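Local coordinates for protein splicing factor U2AF 35 kDa subunit (Homo sapiens, PDB 1JMT) that takes part in pre-mRNA splicing as the small subunit of the U2AF heterodimer, helping to select the 3' splice site and recruiting U2 snRNP to the branch point, at residues V54-V59 with Y72-R77; L6-R11 with V68-V73; Q2-L7 with K83-L88. The protein carries 1 engineered substitution. One frame throughout, in Å; residues are numbered along the deposited sequence.

In the fold
All three contacts belong to the RNA recognition motif (RRM) of the subunit and share one antiparallel sheet. In contact 1, strand 54-59 pairs with strand 68-75 as a hairpin; contact 2 joins strand 68-75 to strand 3-11, and contact 3 lays helix 78-88 against strand 3-11. The centres of contacts 1 and 2 are about 13 Å apart, and the centre of contact 3 is about 10 Å from that of contact 1 and about 11 Å from that of contact 2. Contacts 2 and 3 start near the N-terminus; contact 1 is local. Strand 3-11 ties hairpin and helix into one domain, which holds the peptide of the large subunit, partly through Leu88 of contact 3.

Contact 1. Residues V54-V59 with Y72-R77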
# COMPACT_ATOMS: atom_id res chain seq x y z
N VAL A 54 -1.87 -14.72 3.33
CA VAL A 54 -2.89 -13.88 2.72
C VAL A 54 -3.95 -14.74 2.02
O VAL A 54 -3.64 -15.58 1.19
CB VAL A 54 -2.29 -12.90 1.71
CG1 VAL A 54 -3.40 -12.15 0.99
CG2 VAL A 54 -1.37 -11.92 2.43
N GLU A 55 -5.20 -14.50 2.37
CA GLU A 55 -6.32 -15.22 1.78
C GLU A 55 -6.73 -14.52 0.49
O GLU A 55 -6.86 -15.14 -0.56
CB GLU A 55 -7.48 -15.23 2.77
CG GLU A 55 -8.65 -16.10 2.40
CD GLU A 55 -9.52 -16.37 3.61
OE1 GLU A 55 -9.02 -16.99 4.57
OE2 GLU A 55 -10.70 -15.94 3.61
N GLU A 56 -6.91 -13.20 0.58
CA GLU A 56 -7.31 -12.39 -0.57
C GLU A 56 -6.66 -11.02 -0.46
O GLU A 56 -6.44 -10.51 0.63
CB GLU A 56 -8.82 -12.16 -0.59
CG GLU A 56 -9.66 -13.35 -0.94
CD GLU A 56 -11.13 -12.99 -0.90
OE1 GLU A 56 -11.57 -12.20 -1.77
OE2 GLU A 56 -11.84 -13.48 0.00
N MET A 57 -6.39 -10.41 -1.61
CA MET A 57 -5.80 -9.09 -1.65
C MET A 57 -6.22 -8.38 -2.93
O MET A 57 -6.35 -9.00 -3.99
CB MET A 57 -4.28 -9.14 -1.59
CG MET A 57 -3.64 -7.77 -1.60
SD MET A 57 -1.84 -7.78 -1.53
CE MET A 57 -1.46 -6.52 -2.73
N ASN A 58 -6.43 -7.07 -2.83
CA ASN A 58 -6.81 -6.29 -3.99
C ASN A 58 -6.32 -4.85 -3.88
O ASN A 58 -6.29 -4.27 -2.79
CB ASN A 58 -8.32 -6.31 -4.17
CG ASN A 58 -8.78 -5.55 -5.40
OD1 ASN A 58 -8.22 -5.73 -6.50
ND2 ASN A 58 -9.79 -4.71 -5.24
N VAL A 59 -5.93 -4.28 -5.01
CA VAL A 59 -5.49 -2.90 -5.09
C VAL A 59 -6.65 -2.19 -5.78
O VAL A 59 -7.01 -2.53 -6.90
CB VAL A 59 -4.21 -2.76 -5.94
CG1 VAL A 59 -3.85 -1.30 -6.10
CG2 VAL A 59 -3.07 -3.53 -5.28
N TYR A 72 -6.42 -3.64 0.05
CA TYR A 72 -7.10 -4.42 1.06
C TYR A 72 -6.45 -5.78 1.07
O TYR A 72 -6.24 -6.38 0.03
CB TYR A 72 -8.59 -4.56 0.77
CG TYR A 72 -9.33 -3.27 0.93
CD1 TYR A 72 -9.46 -2.38 -0.13
CD2 TYR A 72 -9.88 -2.91 2.17
CE1 TYR A 72 -10.12 -1.17 0.02
CE2 TYR A 72 -10.53 -1.69 2.33
CZ TYR A 72 -10.65 -0.83 1.26
OH TYR A 72 -11.28 0.38 1.40
N VAL A 73 -6.12 -6.25 2.27
CA VAL A 73 -5.48 -7.54 2.43
C VAL A 73 -6.26 -8.36 3.45
O VAL A 73 -6.42 -7.95 4.59
CB VAL A 73 -4.03 -7.38 2.94
CG1 VAL A 73 -3.35 -8.75 3.03
CG2 VAL A 73 -3.27 -6.44 2.03
N LYS A 74 -6.75 -9.52 3.03
CA LYS A 74 -7.49 -10.36 3.95
C LYS A 74 -6.56 -11.48 4.37
O LYS A 74 -6.19 -12.34 3.55
CB LYS A 74 -8.75 -10.94 3.27
CG LYS A 74 -9.65 -11.73 4.22
CD LYS A 74 -10.84 -12.31 3.48
CE LYS A 74 -11.85 -12.93 4.44
NZ LYS A 74 -13.06 -13.40 3.72
N PHE A 75 -6.14 -11.45 5.63
CA PHE A 75 -5.25 -12.47 6.15
C PHE A 75 -6.09 -13.66 6.59
O PHE A 75 -7.25 -13.51 6.99
CB PHE A 75 -4.45 -11.95 7.35
CG PHE A 75 -3.38 -10.95 6.98
CD1 PHE A 75 -3.64 -9.58 7.03
CD2 PHE A 75 -2.12 -11.38 6.58
CE1 PHE A 75 -2.65 -8.66 6.68
CE2 PHE A 75 -1.12 -10.46 6.23
CZ PHE A 75 -1.39 -9.10 6.28
N ARG A 76 -5.50 -14.85 6.52
CA ARG A 76 -6.20 -16.05 6.93
C ARG A 76 -6.47 -16.00 8.43
O ARG A 76 -7.47 -16.53 8.91
CB ARG A 76 -5.36 -17.28 6.60
CG ARG A 76 -6.01 -18.59 6.98
CD ARG A 76 -5.23 -19.76 6.42
NE ARG A 76 -5.87 -21.04 6.74
CZ ARG A 76 -5.49 -22.20 6.23
NH1 ARG A 76 -4.48 -22.26 5.37
NH2 ARG A 76 -6.13 -23.31 6.58
N ARG A 77 -5.58 -15.33 9.16
CA ARG A 77 -5.70 -15.21 10.61
C ARG A 77 -5.96 -13.81 11.13
O ARG A 77 -5.23 -12.88 10.83
CB ARG A 77 -4.43 -15.75 11.28
CG ARG A 77 -4.23 -17.20 11.09
CD ARG A 77 -2.95 -17.68 11.74
NE ARG A 77 -2.75 -19.11 11.52
CZ ARG A 77 -3.25 -19.78 10.49
NH1 ARG A 77 -4.00 -19.19 9.57
NH2 ARG A 77 -2.99 -21.06 10.38
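Strands 56-59 and 72-75 run antiparallel at 177° with axes 4.7 Å apart, and backbone bonds pair Asn58 with Tyr72 and Glu56 with Lys74, where Lys74 N lies 2.6 Å from Glu56 O. At the start of the first strand a classic beta bulge is formed: Glu55 and Glu56 both stand opposite Lys74, whose O accepts from Glu55 N at 2.7 Å, nearly in line with the carbonyl, and from Glu56 N at 3.2 Å on a lone pair. The bulge sets two carboxylates beside one ammonium group. Lys74 is fully extended, its CG anti to the backbone N (chi1 -174°), and runs alongside both glutamate chains in the same direction. Its NZ forms a salt bridge with Glu55 OE2 at 3.5 Å and a long one with Glu56 OE2 at 3.9 Å. An alanine in place of Lys74 would probably leave these two neighbouring carboxylates without the cation they share. On the other face Val73 forks, CG1 meeting Val54 CG2 at 3.8 Å and CG2 meeting Met57 CG at 3.9 Å. Helix 22-51 covers this side, with Phe44 and Met47 against Val54, while Arg76 turns away to a salt bridge with Glu53. The RRM hairpin is therefore two-sided: carbon contacts bind it to the helical layer, and on the far face the lysine probably offsets repulsion between the acids.

Contact 2. Residues L6-R11 with V68-V73; sequences LLNIYR and VGNVYV
The two central strands of the RRM sheet, beta1 and beta3, the strands that bear RNP2 and RNP1 in canonical RRMs, meet here as Leu6-Arg11 against Val68-Val73. Leu6 and Val71 form an antiparallel hydrogen-bonded pair, with Leu6 N 2.8 Å from Val71 O, and their side chains lie side by side on the face turned to the helices. At Asn8 the first strand turns a corner, and pairing resumes at Tyr10 and Gly69 after a classic bulge in which Ile9 and Tyr10 both stand opposite the glycine. A side chain steps in at the corner: Asn70 OD1 accepts the backbone N of Asn8 at 2.7 Å, almost straight at 172°. The same oxygen takes a weak bond from Asn8 ND2 at 2.9 Å, the two amide planes being only 21° apart. At the far end of the amide, Asn70 ND2 reaches Tyr72 OH in a weak bond of 3.4 Å, so both ends of the group are engaged. Val68 CG1 packs against the Asn8 amide, 3.5 Å from its CG.

On the helix-covered face, Phe39 of helix 22-51 touches both Ile9 and Val71. Tyr10 CB lies 3.5 Å from Gly69 O, and the rest of the side chain leads away to helix 22-51, where its hydroxyl bonds to His35 and its ring meets Phe39. The tightest carbon contact across the two strands is a methyl pair: with Ile9 CG1 anti to the backbone N (chi1 -165°), Ile9 CG2 takes the crowded position between that N and the carbonyl carbon and lies 3.4 Å from Val71 CG2.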
# COMPACT_ATOMS: atom_id res chain seq x y z
N LEU A 6 -4.85 -0.39 3.55
CA LEU A 6 -3.71 0.51 3.46
C LEU A 6 -4.28 1.66 2.63
O LEU A 6 -4.50 1.53 1.43
CB LEU A 6 -2.54 -0.18 2.76
CG LEU A 6 -2.10 -1.49 3.44
CD1 LEU A 6 -0.90 -2.05 2.70
CD2 LEU A 6 -1.75 -1.23 4.90
N LEU A 7 -4.54 2.77 3.31
CA LEU A 7 -5.18 3.93 2.70
C LEU A 7 -4.37 4.77 1.72
O LEU A 7 -3.28 5.26 2.04
CB LEU A 7 -5.75 4.83 3.80
CG LEU A 7 -6.62 4.06 4.81
CD1 LEU A 7 -7.07 4.98 5.92
CD2 LEU A 7 -7.83 3.45 4.09
N ASN A 8 -4.93 4.91 0.52
CA ASN A 8 -4.34 5.69 -0.55
C ASN A 8 -2.87 5.39 -0.75
O ASN A 8 -2.09 6.27 -1.10
CB ASN A 8 -4.53 7.18 -0.26
CG ASN A 8 -5.98 7.61 -0.27
OD1 ASN A 8 -6.30 8.74 0.07
ND2 ASN A 8 -6.88 6.70 -0.66
N ILE A 9 -2.48 4.14 -0.55
CA ILE A 9 -1.09 3.78 -0.71
C ILE A 9 -0.69 3.66 -2.19
O ILE A 9 0.47 3.91 -2.54
CB ILE A 9 -0.80 2.46 0.02
CG1 ILE A 9 0.72 2.28 0.17
CG2 ILE A 9 -1.45 1.29 -0.73
CD1 ILE A 9 1.11 1.19 1.15
N TYR A 10 -1.64 3.32 -3.06
CA TYR A 10 -1.34 3.18 -4.47
C TYR A 10 -1.47 4.50 -5.22
O TYR A 10 -2.58 4.96 -5.49
CB TYR A 10 -2.26 2.15 -5.13
CG TYR A 10 -1.88 1.83 -6.56
CD1 TYR A 10 -0.63 1.30 -6.86
CD2 TYR A 10 -2.77 2.06 -7.60
CE1 TYR A 10 -0.27 1.01 -8.18
CE2 TYR A 10 -2.42 1.78 -8.92
CZ TYR A 10 -1.17 1.25 -9.20
OH TYR A 10 -0.82 0.97 -10.51
N ARG A 11 -0.33 5.10 -5.55
CA ARG A 11 -0.31 6.37 -6.27
C ARG A 11 0.09 6.19 -7.72
O ARG A 11 0.77 5.22 -8.08
CB ARG A 11 0.65 7.35 -5.59
CG ARG A 11 0.07 8.09 -4.40
CD ARG A 11 -1.33 7.64 -4.05
NE ARG A 11 -1.97 8.53 -3.09
CZ ARG A 11 -1.40 8.91 -1.95
NH1 ARG A 11 -0.19 8.48 -1.61
NH2 ARG A 11 -2.05 9.73 -1.14
N VAL A 68 -5.35 7.23 -7.52
CA VAL A 68 -5.15 6.84 -6.13
C VAL A 68 -6.00 5.64 -5.76
O VAL A 68 -7.15 5.53 -6.17
CB VAL A 68 -5.50 7.99 -5.17
CG1 VAL A 68 -5.29 7.55 -3.72
CG2 VAL A 68 -4.64 9.22 -5.49
N GLY A 69 -5.44 4.74 -4.96
CA GLY A 69 -6.20 3.58 -4.56
C GLY A 69 -5.77 2.98 -3.23
O GLY A 69 -4.63 3.12 -2.80
N ASN A 70 -6.72 2.33 -2.57
CA ASN A 70 -6.43 1.67 -1.32
C ASN A 70 -6.03 0.25 -1.64
O ASN A 70 -6.25 -0.26 -2.75
CB ASN A 70 -7.66 1.60 -0.42
CG ASN A 70 -8.13 2.95 0.04
OD1 ASN A 70 -7.36 3.91 0.09
ND2 ASN A 70 -9.40 3.02 0.41
N VAL A 71 -5.45 -0.40 -0.65
CA VAL A 71 -5.08 -1.79 -0.78
C VAL A 71 -5.81 -2.50 0.35
O VAL A 71 -5.86 -1.99 1.48
CB VAL A 71 -3.56 -2.00 -0.63
CG1 VAL A 71 -3.25 -3.49 -0.38
CG2 VAL A 71 -2.87 -1.53 -1.89
N TYR A 72 -6.42 -3.64 0.05
CA TYR A 72 -7.10 -4.42 1.06
C TYR A 72 -6.45 -5.78 1.07
O TYR A 72 -6.24 -6.38 0.03
CB TYR A 72 -8.59 -4.56 0.77
CG TYR A 72 -9.33 -3.27 0.93
CD1 TYR A 72 -9.46 -2.38 -0.13
CD2 TYR A 72 -9.88 -2.91 2.17
CE1 TYR A 72 -10.12 -1.17 0.02
CE2 TYR A 72 -10.53 -1.69 2.33
CZ TYR A 72 -10.65 -0.83 1.26
OH TYR A 72 -11.28 0.38 1.40
N VAL A 73 -6.12 -6.25 2.27
CA VAL A 73 -5.48 -7.54 2.43
C VAL A 73 -6.26 -8.36 3.45
O VAL A 73 -6.42 -7.95 4.59
CB VAL A 73 -4.03 -7.38 2.94
CG1 VAL A 73 -3.35 -8.75 3.03
CG2 VAL A 73 -3.27 -6.44 2.03

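Contact 3. Residues Q2-L7 with K83-L88; sequences QTIALL and KAVIDL
Ile4 and Leu6 on beta1 of the RRM face Ala84, Val85 and Leu88 on the second helix of the fold, and the two elements pack as sheet against helix. Their axes approach to 9.1 Å and differ in direction by 23°, so strand and helix run roughly alongside each other, joined by side chains alone. Ile4 is the main bump. Its two arms divide the work: CG2, anti to the carbonyl carbon, slides past the valine and touches Val85 CG2 at 3.5 Å, while CG1, between the backbone N and the carbonyl carbon (chi1 71°), carries CD1 to the shallow groove between Ala84 and Leu88, one helical turn apart. Ala84 forms one wall, its CB 4.2 Å from Ile4 CD1. Leu88 returns the fit, crossing both strand residues at about a right angle and pushing its CD1 methyl into the notch between Ile4 and Leu6. Phe75 flanks Ile4, and Leu88 also meets Ile98, Ala100 and Tyr51; an aromatic side chain of the bound peptide from the large U2AF subunit packs on Leu88 too, so this helix contributes to the heterodimer contact. In the notch, Leu88 CD1 lies 3.8 Å from Ile4 CD1 and 4.0 Å from Leu6 CD2.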
# COMPACT_ATOMS: atom_id res chain seq x y z
N GLN A 2 -10.32 -9.84 9.77
CA GLN A 2 -9.14 -10.46 9.17
C GLN A 2 -8.63 -9.58 8.04
O GLN A 2 -7.60 -9.85 7.43
CB GLN A 2 -9.49 -11.83 8.58
CG GLN A 2 -10.07 -12.82 9.56
CD GLN A 2 -10.67 -14.02 8.85
OE1 GLN A 2 -9.97 -14.79 8.20
NE2 GLN A 2 -11.99 -14.17 8.97
N THR A 3 -9.37 -8.52 7.76
CA THR A 3 -9.03 -7.61 6.68
C THR A 3 -8.46 -6.28 7.16
O THR A 3 -8.99 -5.67 8.08
CB THR A 3 -10.25 -7.32 5.81
OG1 THR A 3 -10.89 -8.56 5.45
CG2 THR A 3 -9.84 -6.60 4.54
N ILE A 4 -7.38 -5.85 6.51
CA ILE A 4 -6.75 -4.58 6.82
C ILE A 4 -6.81 -3.72 5.56
O ILE A 4 -6.96 -4.24 4.45
CB ILE A 4 -5.26 -4.75 7.22
CG1 ILE A 4 -4.41 -5.13 6.00
CG2 ILE A 4 -5.13 -5.81 8.30
CD1 ILE A 4 -2.91 -5.11 6.27
N ALA A 5 -6.72 -2.41 5.73
CA ALA A 5 -6.74 -1.48 4.60
C ALA A 5 -5.55 -0.54 4.67
O ALA A 5 -5.26 0.02 5.72
CB ALA A 5 -8.03 -0.66 4.63
N LEU A 6 -4.85 -0.39 3.55
CA LEU A 6 -3.71 0.51 3.46
C LEU A 6 -4.28 1.66 2.63
O LEU A 6 -4.50 1.53 1.43
CB LEU A 6 -2.54 -0.18 2.76
CG LEU A 6 -2.10 -1.49 3.44
CD1 LEU A 6 -0.90 -2.05 2.70
CD2 LEU A 6 -1.75 -1.23 4.90
N LEU A 7 -4.54 2.77 3.31
CA LEU A 7 -5.18 3.93 2.70
C LEU A 7 -4.37 4.77 1.72
O LEU A 7 -3.28 5.26 2.04
CB LEU A 7 -5.75 4.83 3.80
CG LEU A 7 -6.62 4.06 4.81
CD1 LEU A 7 -7.07 4.98 5.92
CD2 LEU A 7 -7.83 3.45 4.09
N LYS A 83 -1.87 -7.54 14.05
CA LYS A 83 -0.46 -7.24 14.24
C LYS A 83 0.12 -6.49 13.05
O LYS A 83 1.02 -5.66 13.21
CB LYS A 83 0.34 -8.52 14.49
CG LYS A 83 0.15 -9.10 15.89
CD LYS A 83 0.96 -10.37 16.06
CE LYS A 83 0.73 -10.99 17.43
NZ LYS A 83 1.45 -12.29 17.58
N ALA A 84 -0.39 -6.78 11.86
CA ALA A 84 0.09 -6.11 10.66
C ALA A 84 -0.23 -4.62 10.76
O ALA A 84 0.62 -3.77 10.49
CB ALA A 84 -0.57 -6.69 9.42
N VAL A 85 -1.46 -4.32 11.16
CA VAL A 85 -1.89 -2.93 11.29
C VAL A 85 -0.96 -2.12 12.19
O VAL A 85 -0.51 -1.04 11.81
CB VAL A 85 -3.33 -2.86 11.83
CG1 VAL A 85 -3.72 -1.41 12.11
CG2 VAL A 85 -4.29 -3.47 10.82
N ILE A 86 -0.66 -2.66 13.36
CA ILE A 86 0.21 -1.99 14.32
C ILE A 86 1.61 -1.75 13.74
O ILE A 86 2.11 -0.63 13.76
CB ILE A 86 0.34 -2.81 15.62
CG1 ILE A 86 -1.04 -2.97 16.26
CG2 ILE A 86 1.29 -2.12 16.59
CD1 ILE A 86 -1.09 -4.04 17.34
N ASP A 87 2.23 -2.80 13.21
CA ASP A 87 3.56 -2.65 12.65
C ASP A 87 3.58 -1.75 11.42
O ASP A 87 4.47 -0.91 11.27
CB ASP A 87 4.17 -4.02 12.31
CG ASP A 87 5.63 -3.91 11.88
OD1 ASP A 87 6.44 -3.41 12.69
OD2 ASP A 87 5.96 -4.31 10.75
N LEU A 88 2.60 -1.93 10.53
CA LEU A 88 2.54 -1.14 9.30
C LEU A 88 2.38 0.35 9.58
O LEU A 88 2.86 1.18 8.81
CB LEU A 88 1.40 -1.63 8.41
CG LEU A 88 1.71 -2.94 7.68
CD1 LEU A 88 0.43 -3.60 7.20
CD2 LEU A 88 2.65 -2.65 6.52